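Local coordinates for protein putative endoribonuclease (PDB 3LYB) that probably acts as an endoribonuclease of the L-PSP (YjgF-like) family, at residues B[27-32]-B[74-79]; B[70-75]-B[139-144]; B[92-97]-B[145-150]; B[101-106]-B[127-132]. One frame throughout, in Å; residues are numbered along the deposited sequence.

Contact 1: residues B[27-32]-B[74-79]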
loop_
_atom_site.group_PDB
_atom_site.type_symbol
_atom_site.label_atom_id
_atom_site.label_comp_id
_atom_site.label_asym_id
_atom_site.label_seq_id
_atom_site.Cartn_x
_atom_site.Cartn_y
_atom_site.Cartn_z
ATOM N N SER B 27 -16.152 19.331 -25.524
ATOM C CA SER B 27 -15.199 18.376 -25.005
ATOM C C SER B 27 -14.901 18.725 -23.556
ATOM O O SER B 27 -14.945 19.908 -23.190
ATOM C CB SER B 27 -13.917 18.473 -25.808
ATOM O OG SER B 27 -14.124 17.928 -27.091
ATOM N N GLY B 28 -14.613 17.708 -22.732
ATOM C CA GLY B 28 -14.162 17.938 -21.342
ATOM C C GLY B 28 -12.962 18.851 -21.375
ATOM O O GLY B 28 -12.065 18.683 -22.197
ATOM N N ILE B 29 -12.955 19.862 -20.527
ATOM C CA ILE B 29 -11.859 20.838 -20.562
ATOM C C ILE B 29 -10.929 20.708 -19.355
ATOM O O ILE B 29 -11.367 20.483 -18.238
ATOM C CB ILE B 29 -12.373 22.286 -20.796
ATOM C CG1 ILE B 29 -12.634 22.476 -22.294
ATOM C CG2 ILE B 29 -11.348 23.349 -20.305
ATOM C CD1 ILE B 29 -13.590 23.603 -22.638
ATOM N N ILE B 30 -9.638 20.822 -19.614
ATOM C CA ILE B 30 -8.629 20.751 -18.577
ATOM C C ILE B 30 -7.822 22.062 -18.509
ATOM O O ILE B 30 -7.776 22.813 -19.478
ATOM C CB ILE B 30 -7.698 19.538 -18.802
ATOM C CG1 ILE B 30 -7.352 19.406 -20.277
ATOM C CG2 ILE B 30 -8.358 18.249 -18.312
ATOM C CD1 ILE B 30 -5.943 18.864 -20.500
ATOM N N PRO B 31 -7.170 22.344 -17.366
ATOM C CA PRO B 31 -6.460 23.626 -17.231
ATOM C C PRO B 31 -5.088 23.663 -17.910
ATOM O O PRO B 31 -4.065 23.744 -17.234
ATOM C CB PRO B 31 -6.306 23.764 -15.729
ATOM C CG PRO B 31 -6.214 22.343 -15.244
ATOM C CD PRO B 31 -7.087 21.525 -16.139
ATOM N N VAL B 32 -5.071 23.603 -19.239
ATOM C CA VAL B 32 -3.834 23.732 -19.981
ATOM C C VAL B 32 -3.843 24.989 -20.813
ATOM O O VAL B 32 -4.883 25.378 -21.369
ATOM C CB VAL B 32 -3.575 22.548 -20.936
ATOM C CG1 VAL B 32 -3.648 21.220 -20.186
ATOM C CG2 VAL B 32 -4.547 22.583 -22.136
ATOM N N TRP B 74 -10.570 27.973 -12.101
ATOM C CA TRP B 74 -10.917 29.223 -12.711
ATOM C C TRP B 74 -10.598 29.083 -14.196
ATOM O O TRP B 74 -11.451 29.322 -15.061
ATOM C CB TRP B 74 -10.182 30.401 -12.066
ATOM C CG TRP B 74 -10.389 31.640 -12.875
ATOM C CD1 TRP B 74 -11.464 32.491 -12.818
ATOM C CD2 TRP B 74 -9.548 32.120 -13.933
ATOM N NE1 TRP B 74 -11.325 33.489 -13.759
ATOM C CE2 TRP B 74 -10.157 33.288 -14.453
ATOM C CE3 TRP B 74 -8.331 31.688 -14.478
ATOM C CZ2 TRP B 74 -9.586 34.035 -15.499
ATOM C CZ3 TRP B 74 -7.753 32.426 -15.514
ATOM C CH2 TRP B 74 -8.384 33.594 -16.009
ATOM N N TYR B 75 -9.381 28.641 -14.479
ATOM C CA TYR B 75 -8.916 28.478 -15.840
ATOM C C TYR B 75 -9.858 27.631 -16.687
ATOM O O TYR B 75 -10.058 27.888 -17.860
ATOM C CB TYR B 75 -7.510 27.880 -15.819
ATOM C CG TYR B 75 -6.728 28.211 -17.043
ATOM C CD1 TYR B 75 -5.872 29.317 -17.067
ATOM C CD2 TYR B 75 -6.859 27.438 -18.206
ATOM C CE1 TYR B 75 -5.151 29.646 -18.226
ATOM C CE2 TYR B 75 -6.138 27.748 -19.365
ATOM C CZ TYR B 75 -5.298 28.856 -19.373
ATOM O OH TYR B 75 -4.594 29.160 -20.532
ATOM N N VAL B 76 -10.443 26.613 -16.086
ATOM C CA VAL B 76 -11.293 25.709 -16.829
ATOM C C VAL B 76 -12.638 26.355 -17.073
ATOM O O VAL B 76 -13.172 26.298 -18.183
ATOM C CB VAL B 76 -11.491 24.363 -16.079
ATOM C CG1 VAL B 76 -12.779 23.649 -16.531
ATOM C CG2 VAL B 76 -10.307 23.488 -16.295
ATOM N N LEU B 77 -13.188 26.934 -16.009
ATOM C CA LEU B 77 -14.480 27.593 -16.079
ATOM C C LEU B 77 -14.488 28.758 -17.065
ATOM O O LEU B 77 -15.404 28.875 -17.880
ATOM C CB LEU B 77 -14.932 28.016 -14.696
ATOM C CG LEU B 77 -15.414 26.841 -13.840
ATOM C CD1 LEU B 77 -15.734 27.290 -12.430
ATOM C CD2 LEU B 77 -16.633 26.149 -14.455
ATOM N N GLU B 78 -13.439 29.577 -17.021
ATOM C CA GLU B 78 -13.259 30.670 -17.974
ATOM C C GLU B 78 -13.087 30.177 -19.411
ATOM O O GLU B 78 -13.561 30.826 -20.342
ATOM C CB GLU B 78 -12.100 31.582 -17.544
ATOM C CG GLU B 78 -11.735 32.718 -18.526
ATOM C CD GLU B 78 -12.780 33.857 -18.613
ATOM O OE1 GLU B 78 -13.713 33.908 -17.770
ATOM O OE2 GLU B 78 -12.642 34.707 -19.532
ATOM N N SER B 79 -12.423 29.040 -19.598
ATOM C CA SER B 79 -12.330 28.426 -20.927
ATOM C C SER B 79 -13.717 28.127 -21.457
ATOM O O SER B 79 -14.026 28.414 -22.608
ATOM C CB SER B 79 -11.535 27.123 -20.881
ATOM O OG SER B 79 -10.172 27.374 -20.603
#
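Ile29 holds CG1 beside its backbone N (chi1 -81°), which leaves CG2 as the branch facing the helix, while Val76 turns CG1 anti to its own backbone N (chi1 157°). These two branches meet, Ile29 CG2 lying 4.0 Å from Val76 CG1, and the two side chains run past one another in opposing senses. Ile29 CG2 also rests on Ser79, one helical turn further on, at 3.8 Å from Ser79 CB. The hydroxyl of Ser79 is turned back into its own helix, where Ser79 OG donates to Tyr75 O over 2.8 Å. The face it offers to Ile29 is therefore its methylene.

The other branch of Val76 serves the next part of the loop. Val76 CG2 sits 3.6 Å from Ile30 C, over the peptide that leads into Pro31, and 3.8 Å from Pro31 CD. Beyond it stands the Tyr75 ring, with Tyr75 CD2 4.0 Å from Pro31 CA and Tyr75 CE2 close to the carbonyl oxygen of Val32; both approach the ring obliquely.

What bends the loop round these residues is an inverse gamma turn centred on Pro31, closed by Val32 N donating to Ile30 O at 2.8 Å. On its far side the loop leans on Glu142, through Ile30, and Val32 reaches Phe60 of a neighbouring subunit. The contact thus fastens the loop after strand 23-26 to the long helix 60-85, which lies across one face of the mixed sheet in the alpha/beta plan of the YjgF-like fold.

Contact 2: residues B[70-75]-B[139-144]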
loop_
_atom_site.group_PDB
_atom_site.type_symbol
_atom_site.label_atom_id
_atom_site.label_comp_id
_atom_site.label_asym_id
_atom_site.label_seq_id
_atom_site.Cartn_x
_atom_site.Cartn_y
_atom_site.Cartn_z
ATOM N N LEU B 70 -7.746 26.350 -7.145
ATOM C CA LEU B 70 -8.467 27.587 -7.458
ATOM C C LEU B 70 -8.104 28.020 -8.865
ATOM O O LEU B 70 -8.970 28.215 -9.713
ATOM C CB LEU B 70 -8.148 28.683 -6.431
ATOM C CG LEU B 70 -8.719 28.503 -5.008
ATOM C CD1 LEU B 70 -8.147 29.542 -4.031
ATOM C CD2 LEU B 70 -10.251 28.511 -4.986
ATOM N N ALA B 71 -6.807 28.092 -9.125
ATOM C CA ALA B 71 -6.317 28.480 -10.433
ATOM C C ALA B 71 -6.809 27.562 -11.536
ATOM O O ALA B 71 -7.252 28.037 -12.567
ATOM C CB ALA B 71 -4.803 28.539 -10.432
ATOM N N GLN B 72 -6.737 26.251 -11.329
ATOM C CA GLN B 72 -7.183 25.299 -12.351
ATOM C C GLN B 72 -8.698 25.385 -12.568
ATOM O O GLN B 72 -9.182 25.331 -13.709
ATOM C CB GLN B 72 -6.771 23.869 -11.990
ATOM C CG GLN B 72 -5.253 23.556 -12.125
ATOM C CD GLN B 72 -4.935 22.080 -11.896
ATOM O OE1 GLN B 72 -5.834 21.258 -11.780
ATOM N NE2 GLN B 72 -3.671 21.752 -11.820
ATOM N N SER B 73 -9.452 25.549 -11.490
ATOM C CA SER B 73 -10.887 25.637 -11.635
ATOM C C SER B 73 -11.224 26.867 -12.451
ATOM O O SER B 73 -12.041 26.818 -13.393
ATOM C CB SER B 73 -11.575 25.700 -10.277
ATOM O OG SER B 73 -11.282 24.544 -9.508
ATOM N N TRP B 74 -10.570 27.973 -12.101
ATOM C CA TRP B 74 -10.917 29.223 -12.711
ATOM C C TRP B 74 -10.598 29.083 -14.196
ATOM O O TRP B 74 -11.451 29.322 -15.061
ATOM C CB TRP B 74 -10.182 30.401 -12.066
ATOM C CG TRP B 74 -10.389 31.640 -12.875
ATOM C CD1 TRP B 74 -11.464 32.491 -12.818
ATOM C CD2 TRP B 74 -9.548 32.120 -13.933
ATOM N NE1 TRP B 74 -11.325 33.489 -13.759
ATOM C CE2 TRP B 74 -10.157 33.288 -14.453
ATOM C CE3 TRP B 74 -8.331 31.688 -14.478
ATOM C CZ2 TRP B 74 -9.586 34.035 -15.499
ATOM C CZ3 TRP B 74 -7.753 32.426 -15.514
ATOM C CH2 TRP B 74 -8.384 33.594 -16.009
ATOM N N TYR B 75 -9.381 28.641 -14.479
ATOM C CA TYR B 75 -8.916 28.478 -15.840
ATOM C C TYR B 75 -9.858 27.631 -16.687
ATOM O O TYR B 75 -10.058 27.888 -17.860
ATOM C CB TYR B 75 -7.510 27.880 -15.819
ATOM C CG TYR B 75 -6.728 28.211 -17.043
ATOM C CD1 TYR B 75 -5.872 29.317 -17.067
ATOM C CD2 TYR B 75 -6.859 27.438 -18.206
ATOM C CE1 TYR B 75 -5.151 29.646 -18.226
ATOM C CE2 TYR B 75 -6.138 27.748 -19.365
ATOM C CZ TYR B 75 -5.298 28.856 -19.373
ATOM O OH TYR B 75 -4.594 29.160 -20.532
ATOM N N VAL B 139 -3.255 17.412 -13.055
ATOM C CA VAL B 139 -4.540 18.000 -13.370
ATOM C C VAL B 139 -5.574 17.564 -12.320
ATOM O O VAL B 139 -5.876 16.390 -12.188
ATOM C CB VAL B 139 -4.952 17.657 -14.831
ATOM C CG1 VAL B 139 -6.441 17.807 -15.070
ATOM C CG2 VAL B 139 -4.142 18.496 -15.809
ATOM N N LEU B 140 -6.113 18.523 -11.584
ATOM C CA LEU B 140 -6.948 18.260 -10.411
ATOM C C LEU B 140 -8.458 18.311 -10.650
ATOM O O LEU B 140 -9.244 17.825 -9.822
ATOM C CB LEU B 140 -6.607 19.257 -9.307
ATOM C CG LEU B 140 -5.146 19.373 -8.865
ATOM C CD1 LEU B 140 -4.974 20.597 -7.933
ATOM C CD2 LEU B 140 -4.768 18.121 -8.152
ATOM N N ILE B 141 -8.856 18.879 -11.781
ATOM C CA ILE B 141 -10.260 19.137 -12.078
ATOM C C ILE B 141 -10.439 19.131 -13.585
ATOM O O ILE B 141 -9.613 19.647 -14.309
ATOM C CB ILE B 141 -10.723 20.496 -11.468
ATOM C CG1 ILE B 141 -12.153 20.837 -11.870
ATOM C CG2 ILE B 141 -9.787 21.657 -11.875
ATOM C CD1 ILE B 141 -13.206 20.181 -11.046
ATOM N N GLU B 142 -11.491 18.507 -14.071
ATOM C CA GLU B 142 -11.808 18.589 -15.484
ATOM C C GLU B 142 -13.318 18.681 -15.599
ATOM O O GLU B 142 -14.025 17.852 -15.004
ATOM C CB GLU B 142 -11.300 17.370 -16.247
ATOM C CG GLU B 142 -12.106 17.135 -17.515
ATOM C CD GLU B 142 -11.444 16.215 -18.516
ATOM O OE1 GLU B 142 -10.327 15.733 -18.240
ATOM O OE2 GLU B 142 -12.053 15.969 -19.593
ATOM N N VAL B 143 -13.807 19.688 -16.332
ATOM C CA VAL B 143 -15.265 19.907 -16.478
ATOM C C VAL B 143 -15.735 19.702 -17.897
ATOM O O VAL B 143 -15.077 20.120 -18.832
ATOM C CB VAL B 143 -15.716 21.314 -16.041
ATOM C CG1 VAL B 143 -17.237 21.420 -16.142
ATOM C CG2 VAL B 143 -15.283 21.606 -14.632
ATOM N N GLU B 144 -16.868 19.036 -18.044
ATOM C CA GLU B 144 -17.500 18.820 -19.340
ATOM C C GLU B 144 -18.807 19.599 -19.372
ATOM O O GLU B 144 -19.603 19.514 -18.454
ATOM C CB GLU B 144 -17.760 17.322 -19.561
ATOM C CG GLU B 144 -18.476 16.958 -20.864
ATOM C CD GLU B 144 -19.172 15.596 -20.791
ATOM O OE1 GLU B 144 -18.456 14.575 -20.728
ATOM O OE2 GLU B 144 -20.431 15.528 -20.802
#
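Leu140 N donates to the side-chain oxygen of Gln72, with 2.8 Å between Leu140 N and Gln72 OE1 and an N-H...O angle of 162°. The donor lies in the plane of the amide, on a lone pair of OE1. Gln72 gets there by running straight out from the helix: beyond CG the chain is extended, CD standing anti to CA (chi2 -174°). The other end of the amide is used as well, NE2 donating to Thr138 O and to Val40 O, so backbone partners from two loops fix its rotation. Leu140 crosses the Gln72 side chain at about a right angle, its CB 3.3 Å from Gln72 OE1.

Closer to the helix axis the contact turns apolar. Ile141 directs CG2 at the helix surface, 3.7 Å from Gln72 CB and 4.0 Å from Ser73 OG. That hydroxyl is bonded within the helix to Ile69 O, so it meets the methyl purely by packing.

Val40 adjoins Asn41, a calcium ligand, and the Gln72 side chain is about 9 Å from a bound calcium. Gln72 thus joins helix 60-85 to the loop entering strand 141-148 by buried hydrogen bonds, within the helix-on-sheet layer of the YjgF-like fold.

Contact 3: residues B[92-97]-B[145-150]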
loop_
_atom_site.group_PDB
_atom_site.type_symbol
_atom_site.label_atom_id
_atom_site.label_comp_id
_atom_site.label_asym_id
_atom_site.label_seq_id
_atom_site.Cartn_x
_atom_site.Cartn_y
_atom_site.Cartn_z
ATOM N N SER B 92 -24.935 31.430 -18.890
ATOM C CA SER B 92 -26.234 30.935 -18.424
ATOM C C SER B 92 -26.958 29.980 -19.387
ATOM O O SER B 92 -28.026 29.488 -19.057
ATOM C CB SER B 92 -27.131 32.104 -18.030
ATOM O OG SER B 92 -26.831 33.243 -18.825
ATOM N N ASP B 93 -26.382 29.723 -20.563
ATOM C CA ASP B 93 -26.907 28.721 -21.509
ATOM C C ASP B 93 -26.209 27.372 -21.335
ATOM O O ASP B 93 -26.606 26.369 -21.934
ATOM C CB ASP B 93 -26.749 29.168 -22.977
ATOM C CG ASP B 93 -27.260 30.596 -23.243
ATOM O OD1 ASP B 93 -28.416 30.911 -22.882
ATOM O OD2 ASP B 93 -26.494 31.404 -23.825
ATOM N N VAL B 94 -25.146 27.351 -20.538
ATOM C CA VAL B 94 -24.515 26.102 -20.146
ATOM C C VAL B 94 -25.357 25.463 -19.061
ATOM O O VAL B 94 -25.208 25.826 -17.897
ATOM C CB VAL B 94 -23.129 26.342 -19.550
ATOM C CG1 VAL B 94 -22.442 25.020 -19.286
ATOM C CG2 VAL B 94 -22.277 27.227 -20.478
ATOM N N ILE B 95 -26.234 24.532 -19.430
ATOM C CA ILE B 95 -27.176 23.942 -18.469
ATOM C C ILE B 95 -26.690 22.688 -17.709
ATOM O O ILE B 95 -27.222 22.354 -16.639
ATOM C CB ILE B 95 -28.536 23.586 -19.124
ATOM C CG1 ILE B 95 -28.307 22.684 -20.331
ATOM C CG2 ILE B 95 -29.310 24.857 -19.501
ATOM C CD1 ILE B 95 -29.150 21.469 -20.325
ATOM N N LYS B 96 -25.710 21.982 -18.263
ATOM C CA LYS B 96 -25.221 20.749 -17.653
ATOM C C LYS B 96 -23.718 20.839 -17.499
ATOM O O LYS B 96 -23.003 21.238 -18.423
ATOM C CB LYS B 96 -25.603 19.551 -18.530
ATOM C CG LYS B 96 -25.422 18.163 -17.923
ATOM C CD LYS B 96 -25.195 17.154 -19.054
ATOM C CE LYS B 96 -25.783 15.782 -18.779
ATOM N NZ LYS B 96 -25.147 15.165 -17.605
ATOM N N LEU B 97 -23.237 20.499 -16.316
ATOM C CA LEU B 97 -21.791 20.304 -16.125
ATOM C C LEU B 97 -21.505 18.921 -15.565
ATOM O O LEU B 97 -22.178 18.470 -14.622
ATOM C CB LEU B 97 -21.204 21.361 -15.195
ATOM C CG LEU B 97 -21.222 22.826 -15.628
ATOM C CD1 LEU B 97 -20.481 23.582 -14.572
ATOM C CD2 LEU B 97 -20.606 23.087 -16.999
ATOM N N ALA B 145 -19.020 20.354 -20.433
ATOM C CA ALA B 145 -20.149 21.257 -20.500
ATOM C C ALA B 145 -21.091 20.909 -21.630
ATOM O O ALA B 145 -20.673 20.556 -22.735
ATOM C CB ALA B 145 -19.668 22.710 -20.635
ATOM N N THR B 146 -22.374 21.011 -21.346
ATOM C CA THR B 146 -23.369 20.924 -22.389
ATOM C C THR B 146 -24.221 22.212 -22.452
ATOM O O THR B 146 -24.660 22.746 -21.431
ATOM C CB THR B 146 -24.210 19.668 -22.236
ATOM O OG1 THR B 146 -23.327 18.544 -22.152
ATOM C CG2 THR B 146 -25.109 19.488 -23.438
ATOM N N VAL B 147 -24.419 22.701 -23.670
ATOM C CA VAL B 147 -25.080 23.980 -23.898
ATOM C C VAL B 147 -26.427 23.828 -24.636
ATOM O O VAL B 147 -26.536 23.058 -25.599
ATOM C CB VAL B 147 -24.141 24.941 -24.661
ATOM C CG1 VAL B 147 -24.540 26.348 -24.409
ATOM C CG2 VAL B 147 -22.717 24.785 -24.183
ATOM N N TRP B 148 -27.453 24.533 -24.154
ATOM C CA TRP B 148 -28.712 24.699 -24.911
ATOM C C TRP B 148 -28.813 26.114 -25.438
ATOM O O TRP B 148 -28.854 27.080 -24.678
ATOM C CB TRP B 148 -29.929 24.375 -24.060
ATOM C CG TRP B 148 -31.245 24.264 -24.827
ATOM C CD1 TRP B 148 -31.569 23.341 -25.787
ATOM C CD2 TRP B 148 -32.413 25.075 -24.645
ATOM N NE1 TRP B 148 -32.865 23.528 -26.214
ATOM C CE2 TRP B 148 -33.404 24.592 -25.538
ATOM C CE3 TRP B 148 -32.721 26.165 -23.814
ATOM C CZ2 TRP B 148 -34.684 25.169 -25.630
ATOM C CZ3 TRP B 148 -33.996 26.737 -23.900
ATOM C CH2 TRP B 148 -34.960 26.237 -24.804
ATOM N N LEU B 149 -28.858 26.211 -26.757
ATOM C CA LEU B 149 -28.750 27.477 -27.451
ATOM C C LEU B 149 -29.429 27.357 -28.822
ATOM O O LEU B 149 -28.747 27.036 -29.815
ATOM C CB LEU B 149 -27.272 27.810 -27.617
ATOM C CG LEU B 149 -26.856 29.236 -27.937
ATOM C CD1 LEU B 149 -27.375 30.214 -26.885
ATOM C CD2 LEU B 149 -25.347 29.315 -28.038
ATOM N N PRO B 150 -30.773 27.591 -28.881
ATOM C CA PRO B 150 -31.590 27.494 -30.124
ATOM C C PRO B 150 -31.062 28.312 -31.327
ATOM O O PRO B 150 -30.776 27.738 -32.397
ATOM C CB PRO B 150 -32.972 28.012 -29.678
ATOM C CG PRO B 150 -33.024 27.680 -28.214
ATOM C CD PRO B 150 -31.618 27.908 -27.708
#
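The indole of Trp148, whose backbone N donates to Asp93 O, carries Pro150 on one face, with Pro150 CG 4.0 Å above the ring plane and offset toward the rim; Phe23 meets the ring at about 55°. Across the contact, the side chains of Asp93 and Leu149 pass each other at a slant, with Leu149 CD1 3.4 Å from Asp93 OD2, an oxygen whose hydrogen bond comes from Gln90 N. The bond from Trp148 N to Asp93 O is 3.0 Å long and arrives nearly along the C=O axis.

Further in, the antiparallel ladder is interrupted by a classic beta bulge: Ile95 and Lys96 both face Thr146, and both their N-H groups reach Thr146 O in weak bonds, that of Ile95 strongly bent. The return bond is sound, Thr146 N to Lys96 O at 3.0 Å and 171°, and normal pairing continues at Leu97 and Ala145. These are the neighbouring strands 94-101 and 141-148 of the mixed sheet.

On the sheet face turned to helix 60-85, Ala145 CB touches both Leu97 CD2, at 3.8 Å, and Val94 CG1, at 3.9 Å. On the opposite face Lys96 and Thr146 run alongside each other in the same direction, Lys96 CD being 3.9 Å from Thr146 OG1. The lysine then bends at chi3 and chi4 and leads away, its NZ forming a salt bridge with Glu144 of a neighbouring subunit.

Contact 4: residues B[101-106]-B[127-132]. With CA (calcium ion), chain G.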
loop_
_atom_site.group_PDB
_atom_site.type_symbol
_atom_site.label_atom_id
_atom_site.label_comp_id
_atom_site.label_asym_id
_atom_site.label_seq_id
_atom_site.Cartn_x
_atom_site.Cartn_y
_atom_site.Cartn_z
ATOM N N PHE B 101 -12.963 15.123 -10.429
ATOM C CA PHE B 101 -11.895 15.491 -9.506
ATOM C C PHE B 101 -10.969 14.340 -9.224
ATOM O O PHE B 101 -11.404 13.187 -9.156
ATOM C CB PHE B 101 -12.467 15.869 -8.143
ATOM C CG PHE B 101 -13.265 17.126 -8.127
ATOM C CD1 PHE B 101 -14.547 17.166 -8.672
ATOM C CD2 PHE B 101 -12.747 18.276 -7.519
ATOM C CE1 PHE B 101 -15.299 18.342 -8.619
ATOM C CE2 PHE B 101 -13.499 19.458 -7.464
ATOM C CZ PHE B 101 -14.783 19.485 -8.021
ATOM N N ARG B 102 -9.705 14.659 -8.997
ATOM C CA ARG B 102 -8.779 13.719 -8.388
ATOM C C ARG B 102 -9.026 13.586 -6.892
ATOM O O ARG B 102 -8.662 12.590 -6.291
ATOM C CB ARG B 102 -7.329 14.162 -8.631
ATOM C CG ARG B 102 -6.862 13.770 -10.015
ATOM C CD ARG B 102 -5.387 13.663 -10.157
ATOM N NE ARG B 102 -4.885 12.446 -9.564
ATOM C CZ ARG B 102 -3.839 12.376 -8.743
ATOM N NH1 ARG B 102 -3.146 13.464 -8.428
ATOM N NH2 ARG B 102 -3.462 11.193 -8.265
ATOM N N ASN B 103 -9.629 14.602 -6.289
ATOM C CA ASN B 103 -9.794 14.651 -4.837
ATOM C C ASN B 103 -10.970 15.527 -4.420
ATOM O O ASN B 103 -10.868 16.757 -4.446
ATOM C CB ASN B 103 -8.522 15.195 -4.192
ATOM C CG ASN B 103 -8.524 15.041 -2.697
ATOM O OD1 ASN B 103 -9.563 15.103 -2.033
ATOM N ND2 ASN B 103 -7.358 14.820 -2.155
ATOM N N LEU B 104 -12.068 14.905 -4.008
ATOM C CA LEU B 104 -13.249 15.687 -3.642
ATOM C C LEU B 104 -13.060 16.618 -2.425
ATOM O O LEU B 104 -13.922 17.465 -2.150
ATOM C CB LEU B 104 -14.497 14.807 -3.480
ATOM C CG LEU B 104 -15.077 14.266 -4.791
ATOM C CD1 LEU B 104 -16.266 13.347 -4.548
ATOM C CD2 LEU B 104 -15.476 15.378 -5.751
ATOM N N ASP B 105 -11.944 16.483 -1.712
ATOM C CA ASP B 105 -11.679 17.409 -0.640
ATOM C C ASP B 105 -11.468 18.806 -1.222
ATOM O O ASP B 105 -11.564 19.799 -0.508
ATOM C CB ASP B 105 -10.518 16.946 0.221
ATOM C CG ASP B 105 -10.877 15.713 1.086
ATOM O OD1 ASP B 105 -12.079 15.375 1.254
ATOM O OD2 ASP B 105 -9.945 15.070 1.617
ATOM N N HIS B 106 -11.227 18.857 -2.528
ATOM C CA HIS B 106 -11.049 20.074 -3.296
ATOM C C HIS B 106 -12.389 20.737 -3.678
ATOM O O HIS B 106 -12.418 21.833 -4.241
ATOM C CB HIS B 106 -10.314 19.734 -4.596
ATOM C CG HIS B 106 -8.840 19.521 -4.442
ATOM N ND1 HIS B 106 -8.123 18.692 -5.278
ATOM C CD2 HIS B 106 -7.942 20.037 -3.570
ATOM C CE1 HIS B 106 -6.847 18.706 -4.932
ATOM N NE2 HIS B 106 -6.712 19.514 -3.900
ATOM N N VAL B 127 -20.710 15.398 -10.058
ATOM C CA VAL B 127 -19.413 15.581 -9.428
ATOM C C VAL B 127 -18.913 14.222 -8.982
ATOM O O VAL B 127 -19.517 13.604 -8.102
ATOM C CB VAL B 127 -19.539 16.464 -8.182
ATOM C CG1 VAL B 127 -18.199 16.655 -7.559
ATOM C CG2 VAL B 127 -20.182 17.811 -8.511
ATOM N N VAL B 128 -17.818 13.752 -9.576
ATOM C CA VAL B 128 -17.191 12.503 -9.128
ATOM C C VAL B 128 -15.672 12.590 -8.967
ATOM O O VAL B 128 -14.991 13.348 -9.671
ATOM C CB VAL B 128 -17.509 11.319 -10.056
ATOM C CG1 VAL B 128 -19.007 11.007 -10.020
ATOM C CG2 VAL B 128 -16.963 11.559 -11.491
ATOM N N GLN B 129 -15.153 11.780 -8.041
ATOM C CA GLN B 129 -13.718 11.623 -7.876
ATOM C C GLN B 129 -13.246 10.457 -8.725
ATOM O O GLN B 129 -13.624 9.291 -8.494
ATOM C CB GLN B 129 -13.333 11.406 -6.416
ATOM C CG GLN B 129 -11.824 11.318 -6.213
ATOM C CD GLN B 129 -11.394 11.363 -4.747
ATOM O OE1 GLN B 129 -11.865 12.184 -3.955
ATOM N NE2 GLN B 129 -10.490 10.490 -4.393
ATOM N N VAL B 130 -12.403 10.774 -9.696
ATOM C CA VAL B 130 -11.774 9.743 -10.517
ATOM C C VAL B 130 -10.285 9.663 -10.184
ATOM O O VAL B 130 -9.813 10.407 -9.349
ATOM C CB VAL B 130 -12.042 9.994 -12.020
ATOM C CG1 VAL B 130 -13.572 10.161 -12.270
ATOM C CG2 VAL B 130 -11.278 11.202 -12.504
ATOM N N SER B 131 -9.549 8.767 -10.831
ATOM C CA SER B 131 -8.134 8.590 -10.525
ATOM C C SER B 131 -7.301 9.645 -11.200
ATOM O O SER B 131 -6.429 10.224 -10.585
ATOM C CB SER B 131 -7.624 7.220 -10.960
ATOM O OG SER B 131 -8.479 6.175 -10.515
ATOM N N GLU B 132 -7.551 9.907 -12.472
ATOM C CA GLU B 132 -6.643 10.748 -13.205
ATOM C C GLU B 132 -7.341 11.372 -14.403
ATOM O O GLU B 132 -8.320 10.821 -14.889
ATOM C CB GLU B 132 -5.432 9.917 -13.645
ATOM C CG GLU B 132 -4.213 10.729 -13.824
ATOM C CD GLU B 132 -2.972 9.909 -14.055
ATOM O OE1 GLU B 132 -2.684 8.961 -13.279
ATOM O OE2 GLU B 132 -2.256 10.232 -15.022
HETATM CA CA CA G . -0.309 7.722 -13.849
HETATM O O HOH W 1 0.337 9.196 -11.916
HETATM O O HOH W 2 1.347 6.242 -14.751
HETATM O O HOH W 3 -1.861 6.325 -12.705
#
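Val127 points CG1 into the angle between two side chains that each cross it obliquely: Phe101 CE1 and Leu104 CD2 both lie 3.5 Å from Val127 CG1. The Phe101 ring has Val128 O at its edge, near the ring plane, and meets Tyr110 edge-to-face. Leu104 crosses Gln129 as well, Leu104 CG being 3.7 Å from Gln129 CB.

Gln129 leaves the strand with CG anti to its backbone N (chi1 -177°) and runs on extended beside Asn103, in the same direction, their amide planes 45° apart. Its oxygen takes the N-H of Leu104, 2.7 Å from Leu104 N to Gln129 OE1, the donor lying 36° out of the amide plane. Asn103 OD1 instead accepts from Asp105 N, an Asx turn.

Phe101 and Gln129 form a parallel bridge, where strands 94-101 and 124-129, joined through helix 107-115, lie side by side in a beta-alpha-beta crossover.

Arg102 bends at chi3 and offers NE to Ser131 O at 2.9 Å, the oxygen lying in the guanidinium plane. The next residue, Glu132, pairs with a strand of a neighbouring subunit, and its extended side chain binds a calcium ion through Glu132 OE1 at 2.7 Å, with three waters also bound.

In the fold
From the N terminus, the chain leaves strand 23-26 through 27-32 and comes back against 27-32 at 74-79 on helix 60-85, closing contact 1. Contact 2 has opened by then on the same helix, sharing Trp74 and Tyr75, and contact 3 opens at 92-97. Contact 4 starts and finishes next, at 101-106 and 127-132, so its loop falls within those of contacts 2 and 3. Contact 2 closes at 139-144 and contact 3 immediately after at 145-150, so these two cross. Strand 141-148 is their common element: contact 2 ties its start to the helix, contact 3 pairs its end with strand 94-101, and contact 4 adds strand 124-129 beyond.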